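Local coordinates for protein HTH-type transcriptional activator ampR (Citrobacter freundii, PDB 3KOS) that regulates expression of the beta-lactamase gene as a LysR-family transcription factor, this chain being its effector-binding domain, at residues Cys79-Ser84 against Ile154-Met159; Arg112-Leu117 against Ile177-Tyr182. All coordinates share one frame; numbering follows the deposited sequence.

Contact 1: Cys79-Ser84 against Ile154-Met159; sequences CSALMS and IAPVRM. With GOL (glycerol), chain J.
An antiparallel pairing of M83-S84 with A155-P156 adds an edge strand (within this chain), 153-156, to the mixed sheet of this LysR-type effector-binding domain, whose fold belongs to the periplasmic-binding-protein clan. S84 N donates to A155 O (3.3 Å), tilted 32° from the carbonyl plane, and the return bond from A155 N to S84 O is weak. M83 and P156 form the adjoining non-hydrogen-bonded pair, a position that suits a proline, whose nitrogen carries no hydrogen; M83 CA lies 3.2 Å from A155 O in a CA-H...O contact. Beyond P156 the chain turns into the 3-10 segment 157-159, yet V157 N still reaches L82 O (3.1 Å). L82 O also accepts from a water that takes the N-H of R158, so two donors grip this carbonyl. M83, a selenomethionine, is eclipsed at its last torsion (chi3 -1°), which brings CE to 3.5 Å from I154 CG1, the two side chains crossing at about a right angle. S84 CB packs on V157 CG1, while its OG bonds to T175 O. A81 CB rests against P156 CB and CG. A glycerol, probably from the crystallisation liquor, donates from O3 to S80 O, and nearby C79 SG meets the selenomethionine methyl, M159 CE, at 3.8 Å.

Contact 2: Arg112-Leu117 against Ile177-Tyr182; sequences RDEWAL and IDLGSY
L179 and E114 both carry CG beside the backbone N and anti to the carbonyl carbon (chi1 -60° in L179), and their side chains meet at a slant: L179 CD1 touches E114 CG at 3.6 Å and has E114 CA behind it at 4.0 Å. I177 takes the less common turn, with CG1 between the backbone N and the carbonyl carbon (chi1 58°); an extended chi2 then carries its outer methyl CD1 on to 3.8 Å from E114 O and 4.2 Å from L117 CB. L117 lies three residues after E114, about one helical turn on, and its CD1 packs on L179 CD2 at 3.7 Å. L179 CD1, lying on the glutamate, also comes near L117 CD1, though less closely than CD2 does. In the fold, this joins the first turn of helix 114-121 to the loop that leads into strand 181-187, a central strand of the mixed sheet. That turn is begun by L117 N donating to D113 O. E114 suits its place by being two-natured: its CG methylene packs on L179 CD1, while OE2 bonds to S109 OG, and its side chain lies near a bound MES, probably from the crystallisation liquor, whose sulfonate O3S is hydrogen-bonded to Y182 OH. The loop has its own brace, an Asx turn in which D178 OD1 accepts from G180 N (2.9 Å), met nearly along the acceptor's C-O axis. Glycine is needed at position 180 because its backbone angles would jam a CB against L179 O. From there the chain enters the strand, where the Y182 ring meets that of F22, the planes at about 50°.

Contact 1 is the more deeply buried of the two, made largely of residues within the core, whereas contact 2 lies farther out and is only partly buried. The chemistry follows: strand against strand in 79-84 with 154-159 relies on backbone hydrogen bonds reinforced by side chains, while helix against loop in 112-117 with 177-182 meets by van der Waals packing, mostly of aliphatic groups, with a methyl also against the carbonyl of E114. They are joined through strand 73-86 and its neighbour 181-187: M83 N lies 2.8 Å from I177 O, and C79 O 2.9 Å from Y182 N, both probable hydrogen bonds. E114 also touches M83 and I154, so helix 114-121 packs against both contact 1 segments.

Contact 1: Cys79-Ser84 against Ile154-Met159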
# COMPACT_ATOMS: atom_id res chain seq x y z
N CYS A 79 18.18 3.35 -7.85
CA CYS A 79 18.82 2.21 -7.21
C CYS A 79 18.19 0.90 -7.68
O CYS A 79 17.10 0.89 -8.27
CB CYS A 79 18.74 2.32 -5.68
SG CYS A 79 17.06 2.08 -4.99
N SER A 80 18.89 -0.20 -7.42
CA SER A 80 18.41 -1.50 -7.85
C SER A 80 17.25 -1.98 -6.99
O SER A 80 17.00 -1.44 -5.91
CB SER A 80 19.56 -2.52 -7.82
OG SER A 80 20.11 -2.60 -6.51
N ALA A 81 16.56 -3.02 -7.46
CA ALA A 81 15.38 -3.54 -6.79
C ALA A 81 15.32 -5.05 -6.93
O ALA A 81 14.26 -5.62 -7.22
CB ALA A 81 14.12 -2.88 -7.36
N LEU A 82 16.46 -5.71 -6.71
CA LEU A 82 16.54 -7.16 -6.82
C LEU A 82 15.52 -7.85 -5.92
O LEU A 82 15.37 -7.50 -4.75
CB LEU A 82 17.94 -7.65 -6.47
CG LEU A 82 19.05 -7.07 -7.35
CD1 LEU A 82 20.39 -7.73 -7.03
CD2 LEU A 82 18.71 -7.27 -8.82
N MSE A 83 14.82 -8.83 -6.48
CA MSE A 83 13.73 -9.50 -5.77
C MSE A 83 14.06 -10.93 -5.36
O MSE A 83 14.77 -11.65 -6.07
CB MSE A 83 12.48 -9.54 -6.64
CG MSE A 83 12.01 -8.17 -7.04
SE MSE A 83 10.46 -8.32 -8.23
CE MSE A 83 10.32 -10.25 -8.32
N SER A 84 13.52 -11.34 -4.22
CA SER A 84 13.73 -12.68 -3.72
C SER A 84 12.51 -13.06 -2.87
O SER A 84 11.77 -12.18 -2.43
CB SER A 84 15.02 -12.70 -2.88
OG SER A 84 15.47 -14.01 -2.63
N ILE A 154 7.23 -12.30 -3.19
CA ILE A 154 8.49 -12.02 -3.86
C ILE A 154 8.51 -10.52 -4.16
O ILE A 154 7.58 -9.98 -4.77
CB ILE A 154 8.69 -12.90 -5.13
CG1 ILE A 154 10.08 -12.66 -5.73
CG2 ILE A 154 7.57 -12.66 -6.15
CD1 ILE A 154 10.46 -13.68 -6.82
N ALA A 155 9.56 -9.85 -3.69
CA ALA A 155 9.58 -8.40 -3.71
C ALA A 155 11.01 -7.87 -3.59
O ALA A 155 11.93 -8.63 -3.27
CB ALA A 155 8.70 -7.84 -2.59
N PRO A 156 11.20 -6.56 -3.84
CA PRO A 156 12.55 -6.00 -3.73
C PRO A 156 13.06 -6.02 -2.29
O PRO A 156 12.56 -5.28 -1.44
CB PRO A 156 12.37 -4.56 -4.20
CG PRO A 156 11.21 -4.63 -5.15
CD PRO A 156 10.27 -5.62 -4.48
N VAL A 157 14.05 -6.85 -2.03
CA VAL A 157 14.45 -7.11 -0.65
C VAL A 157 14.96 -5.86 0.06
O VAL A 157 14.71 -5.69 1.26
CB VAL A 157 15.52 -8.24 -0.57
CG1 VAL A 157 15.02 -9.49 -1.27
CG2 VAL A 157 16.81 -7.79 -1.19
N ARG A 158 15.68 -5.01 -0.65
CA ARG A 158 16.27 -3.81 -0.04
C ARG A 158 15.21 -2.78 0.39
O ARG A 158 15.54 -1.82 1.10
CB ARG A 158 17.31 -3.17 -0.97
N MSE A 159 13.97 -2.95 -0.06
CA MSE A 159 12.90 -2.04 0.35
C MSE A 159 12.25 -2.51 1.65
O MSE A 159 11.37 -1.82 2.18
CB MSE A 159 11.85 -1.89 -0.75
CG MSE A 159 12.39 -1.24 -2.02
SE MSE A 159 12.90 0.64 -1.66
CE MSE A 159 14.73 0.60 -2.40
C1 GOL J . 18.07 1.10 -1.00
O1 GOL J . 17.42 0.76 0.21
C2 GOL J . 19.06 0.10 -1.61
O2 GOL J . 20.02 0.92 -2.19
C3 GOL J . 18.47 -0.81 -2.70
O3 GOL J . 19.31 -0.79 -3.79
O HOH W 1 16.20 -5.11 -3.59

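Contact 2: Arg112-Leu117 against Ile177-Tyr182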
# COMPACT_ATOMS: atom_id res chain seq x y z
N ARG A 112 2.81 -11.07 -14.12
CA ARG A 112 2.35 -12.46 -14.05
C ARG A 112 3.44 -13.53 -13.94
O ARG A 112 3.16 -14.64 -13.48
CB ARG A 112 1.44 -12.77 -15.25
N ASP A 113 4.66 -13.23 -14.36
CA ASP A 113 5.66 -14.28 -14.44
C ASP A 113 6.80 -14.17 -13.41
O ASP A 113 7.83 -14.83 -13.56
CB ASP A 113 6.24 -14.37 -15.86
CG ASP A 113 6.92 -13.08 -16.30
OD1 ASP A 113 6.95 -12.12 -15.51
OD2 ASP A 113 7.42 -13.03 -17.45
N GLU A 114 6.62 -13.35 -12.38
CA GLU A 114 7.67 -13.20 -11.37
C GLU A 114 8.09 -14.53 -10.75
O GLU A 114 9.29 -14.82 -10.60
CB GLU A 114 7.21 -12.24 -10.26
CG GLU A 114 7.12 -10.79 -10.70
CD GLU A 114 6.48 -9.91 -9.65
OE1 GLU A 114 5.72 -10.44 -8.80
OE2 GLU A 114 6.71 -8.69 -9.68
N TRP A 115 7.11 -15.34 -10.36
CA TRP A 115 7.42 -16.64 -9.76
C TRP A 115 8.00 -17.62 -10.77
O TRP A 115 8.94 -18.35 -10.46
CB TRP A 115 6.19 -17.22 -9.04
CG TRP A 115 6.06 -16.65 -7.66
CD1 TRP A 115 5.12 -15.76 -7.22
CD2 TRP A 115 6.93 -16.90 -6.55
NE1 TRP A 115 5.35 -15.45 -5.89
CE2 TRP A 115 6.45 -16.14 -5.46
CE3 TRP A 115 8.07 -17.69 -6.38
CZ2 TRP A 115 7.07 -16.16 -4.21
CZ3 TRP A 115 8.69 -17.71 -5.14
CH2 TRP A 115 8.19 -16.95 -4.07
N ALA A 116 7.46 -17.63 -11.98
CA ALA A 116 8.01 -18.47 -13.04
C ALA A 116 9.48 -18.13 -13.25
O ALA A 116 10.32 -19.03 -13.37
CB ALA A 116 7.22 -18.28 -14.33
N LEU A 117 9.80 -16.85 -13.27
CA LEU A 117 11.17 -16.41 -13.51
C LEU A 117 12.11 -16.74 -12.36
O LEU A 117 13.23 -17.18 -12.58
CB LEU A 117 11.22 -14.92 -13.85
CG LEU A 117 10.52 -14.58 -15.17
CD1 LEU A 117 10.29 -13.08 -15.32
CD2 LEU A 117 11.31 -15.13 -16.36
N ILE A 177 16.40 -11.90 -8.41
CA ILE A 177 16.22 -11.58 -9.82
C ILE A 177 15.96 -10.09 -10.02
O ILE A 177 15.49 -9.41 -9.11
CB ILE A 177 15.08 -12.40 -10.47
CG1 ILE A 177 13.76 -12.18 -9.73
CG2 ILE A 177 15.43 -13.89 -10.48
CD1 ILE A 177 12.55 -12.83 -10.40
N ASP A 178 16.25 -9.59 -11.22
CA ASP A 178 16.04 -8.19 -11.57
C ASP A 178 14.95 -8.09 -12.63
O ASP A 178 15.15 -8.50 -13.77
CB ASP A 178 17.35 -7.60 -12.09
CG ASP A 178 17.23 -6.14 -12.51
OD1 ASP A 178 16.11 -5.59 -12.57
OD2 ASP A 178 18.28 -5.53 -12.80
N LEU A 179 13.79 -7.57 -12.24
CA LEU A 179 12.71 -7.34 -13.17
C LEU A 179 12.39 -5.85 -13.25
O LEU A 179 11.32 -5.46 -13.73
CB LEU A 179 11.46 -8.13 -12.76
CG LEU A 179 11.66 -9.65 -12.70
CD1 LEU A 179 10.37 -10.37 -12.30
CD2 LEU A 179 12.17 -10.15 -14.04
N GLY A 180 13.32 -5.03 -12.79
CA GLY A 180 13.14 -3.59 -12.77
C GLY A 180 13.93 -2.93 -11.66
O GLY A 180 14.45 -3.61 -10.77
N SER A 181 14.04 -1.60 -11.72
CA SER A 181 14.76 -0.83 -10.70
C SER A 181 13.93 0.37 -10.31
O SER A 181 12.83 0.57 -10.82
CB SER A 181 16.10 -0.34 -11.26
OG SER A 181 16.90 -1.42 -11.68
N TYR A 182 14.45 1.20 -9.41
CA TYR A 182 13.75 2.44 -9.08
C TYR A 182 14.36 3.60 -9.84
O TYR A 182 15.58 3.73 -9.93
CB TYR A 182 13.73 2.69 -7.56
CG TYR A 182 12.85 1.68 -6.84
CD1 TYR A 182 11.46 1.79 -6.87
CD2 TYR A 182 13.41 0.60 -6.17
CE1 TYR A 182 10.65 0.86 -6.25
CE2 TYR A 182 12.60 -0.35 -5.54
CZ TYR A 182 11.22 -0.21 -5.58
OH TYR A 182 10.41 -1.15 -4.96